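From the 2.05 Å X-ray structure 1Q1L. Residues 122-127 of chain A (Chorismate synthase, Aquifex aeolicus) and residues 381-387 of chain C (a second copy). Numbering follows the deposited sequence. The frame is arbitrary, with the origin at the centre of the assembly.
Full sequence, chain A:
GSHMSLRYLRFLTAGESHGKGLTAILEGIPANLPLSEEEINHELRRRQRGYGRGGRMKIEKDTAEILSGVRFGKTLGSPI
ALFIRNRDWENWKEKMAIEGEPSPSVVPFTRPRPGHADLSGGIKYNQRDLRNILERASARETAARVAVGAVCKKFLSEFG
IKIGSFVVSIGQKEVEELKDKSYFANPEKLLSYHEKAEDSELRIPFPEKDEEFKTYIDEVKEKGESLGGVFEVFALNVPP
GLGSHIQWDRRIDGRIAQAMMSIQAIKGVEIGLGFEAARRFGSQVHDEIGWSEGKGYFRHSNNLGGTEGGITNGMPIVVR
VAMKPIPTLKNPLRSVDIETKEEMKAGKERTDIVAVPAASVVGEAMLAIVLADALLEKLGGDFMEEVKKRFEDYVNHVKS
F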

# COMPACT_ATOMS: atom_id res chain seq x y z
N GLY A 122 25.05 -5.96 6.24
CA GLY A 122 25.94 -5.26 7.14
C GLY A 122 26.31 -3.90 6.57
O GLY A 122 26.41 -2.92 7.30
N ILE A 123 26.50 -3.86 5.25
CA ILE A 123 26.83 -2.62 4.56
C ILE A 123 25.60 -1.73 4.52
O ILE A 123 25.65 -0.56 4.91
CB ILE A 123 27.29 -2.90 3.10
CG1 ILE A 123 28.58 -3.72 3.09
CG2 ILE A 123 27.49 -1.58 2.35
CD1 ILE A 123 29.09 -4.06 1.71
N LYS A 124 24.49 -2.30 4.06
CA LYS A 124 23.22 -1.58 3.95
C LYS A 124 22.85 -0.83 5.22
O LYS A 124 22.61 0.38 5.19
CB LYS A 124 22.10 -2.56 3.59
CG LYS A 124 20.74 -1.92 3.43
CD LYS A 124 19.64 -2.96 3.27
CE LYS A 124 18.28 -2.32 3.08
NZ LYS A 124 18.22 -1.51 1.83
N TYR A 125 22.80 -1.55 6.34
CA TYR A 125 22.45 -0.98 7.64
C TYR A 125 23.65 -0.53 8.46
O TYR A 125 23.51 -0.19 9.63
CB TYR A 125 21.63 -1.99 8.45
CG TYR A 125 20.26 -2.25 7.89
CD1 TYR A 125 19.25 -1.29 8.00
CD2 TYR A 125 19.97 -3.43 7.20
CE1 TYR A 125 17.99 -1.50 7.44
CE2 TYR A 125 18.72 -3.65 6.64
CZ TYR A 125 17.74 -2.68 6.76
OH TYR A 125 16.50 -2.89 6.20
N ASN A 126 24.82 -0.54 7.84
CA ASN A 126 26.05 -0.14 8.52
C ASN A 126 26.21 -0.87 9.85
O ASN A 126 26.23 -0.25 10.92
CB ASN A 126 26.06 1.37 8.74
CG ASN A 126 27.38 1.88 9.28
OD1 ASN A 126 28.44 1.61 8.71
ND2 ASN A 126 27.33 2.61 10.38
N GLN A 127 26.32 -2.19 9.79
CA GLN A 127 26.48 -3.01 10.98
C GLN A 127 27.77 -3.83 10.89
O GLN A 127 27.79 -4.91 10.30
CB GLN A 127 25.28 -3.96 11.13
CG GLN A 127 23.94 -3.25 11.24
CD GLN A 127 23.86 -2.32 12.44
OE1 GLN A 127 23.88 -2.77 13.59
NE2 GLN A 127 23.78 -1.02 12.18
N GLY C 381 17.47 6.12 3.61
CA GLY C 381 18.56 5.78 4.51
C GLY C 381 18.22 4.64 5.45
O GLY C 381 17.07 4.51 5.89
N ASP C 382 19.21 3.82 5.77
CA ASP C 382 18.98 2.68 6.65
C ASP C 382 19.65 2.80 8.01
O ASP C 382 19.36 2.03 8.92
CB ASP C 382 19.42 1.40 5.95
CG ASP C 382 18.49 1.02 4.81
OD1 ASP C 382 17.28 0.82 5.08
OD2 ASP C 382 18.95 0.93 3.65
N PHE C 383 20.55 3.77 8.15
CA PHE C 383 21.22 4.01 9.42
C PHE C 383 21.29 5.52 9.70
O PHE C 383 21.48 6.32 8.79
CB PHE C 383 22.61 3.37 9.46
CG PHE C 383 23.45 3.63 8.23
CD1 PHE C 383 23.17 2.98 7.03
CD2 PHE C 383 24.55 4.49 8.29
CE1 PHE C 383 23.97 3.18 5.91
CE2 PHE C 383 25.36 4.69 7.17
CZ PHE C 383 25.07 4.04 5.97
N MSE C 384 21.12 5.88 10.97
CA MSE C 384 21.13 7.27 11.39
C MSE C 384 22.19 8.16 10.76
O MSE C 384 21.88 9.21 10.20
CB MSE C 384 21.23 7.35 12.92
CG MSE C 384 19.98 6.85 13.64
SE MSE C 384 18.34 7.63 12.94
CE MSE C 384 18.65 9.47 13.47
N GLU C 385 23.45 7.74 10.84
CA GLU C 385 24.56 8.50 10.27
C GLU C 385 24.25 8.91 8.83
O GLU C 385 24.45 10.05 8.43
CB GLU C 385 25.85 7.68 10.31
CG GLU C 385 26.24 7.16 11.70
CD GLU C 385 25.25 6.15 12.28
OE1 GLU C 385 24.97 5.12 11.63
OE2 GLU C 385 24.75 6.39 13.40
N GLU C 386 23.76 7.94 8.07
CA GLU C 386 23.41 8.13 6.67
C GLU C 386 22.27 9.15 6.51
O GLU C 386 22.33 10.05 5.67
CB GLU C 386 22.99 6.78 6.08
CG GLU C 386 22.60 6.77 4.62
CD GLU C 386 22.39 5.35 4.11
OE1 GLU C 386 21.55 4.62 4.67
OE2 GLU C 386 23.07 4.96 3.13
N VAL C 387 21.25 9.00 7.34
CA VAL C 387 20.09 9.89 7.32
C VAL C 387 20.45 11.31 7.74
O VAL C 387 20.09 12.28 7.08
CB VAL C 387 18.96 9.35 8.23
CG1 VAL C 387 17.75 10.26 8.18
CG2 VAL C 387 18.58 7.94 7.80
O HOH W 1 14.88 -0.09 6.65

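This is a small mixed contact between a tight turn and the start of a helix in two copies of chorismate synthase, which buries 321 Å² and centres on one salt bridge and one aromatic ring. On chain A, a type I turn runs from Ile123(A) to Asn126(A), closed by the bond from Asn126(A) N to Ile123(A) O (3.0 Å). A second backbone bond, from Gln127(A) N to Gly122(A) O (2.6 Å), ties the ends of the stretch together, and Gln127(A) NE2 donates to Tyr125(A) O (2.7 Å). These bonds brace the turn from within.

The polar anchor is the salt bridge and hydrogen bond from Lys124(A) NZ to Asp382(C) OD2, at 3.1 Å. The CA-to-CB bond of Lys124(A) points sideways, so the residue gets there by length: chi1 to chi3 are all t, and a final p at chi4 places the ammonium beside the carboxylate. The CA-to-CB bond of Asp382(C) points toward chain A, and the residue meets several neighbours at once. Its CB lies 3.4 Å from Tyr125(A) CD1, and its OD1 accepts from a water (3.0 Å) that also bonds Tyr125(A) OH (3.3 Å). Tyrosine thus offers both carbon to pack against the aspartate and a hydroxyl to reach it through water. Lys124(A), Tyr125(A) and Phe383(C) are buried in the assembly, which suits a paired lysine charge and a hydrogen-bonded hydroxyl. Within chain C, Asp382(C) N donates to Glu386(C) OE1 (2.7 Å), linking the loop to the first turn of the helix.

The apolar half centres on Phe383(C), whose CA-to-CB bond points toward the turn. Asn126(A) CB sits 3.5 Å from the centroid of the Phe383(C) ring, only 12° off the normal, a CH-pi contact over one face. At the ring's edge, Lys124(A) O approaches Phe383(C) CE1 to 3.2 Å, where the slightly positive ring hydrogens suit a carbonyl oxygen. Asn126(A) has positive phi and psi (50°/63°), a conformation asparagine tolerates better than most residues; with chi1 t, CB rests on the ring and the amide lifts away from the face.

Phe383(C) also occupies the N-cap position, where its backbone O accepts from Val387(C) N (3.1 Å). Gly381(C) has phi/psi of 109°/145°, where a CB would clash with Val387(C) CG2 (2.7 Å) and jam against the preceding carbonyl. The design rule is economical: let backbone bonds set the turn and helix start, then join them with one ion pair and one ring met by the turn over a face and at its edge.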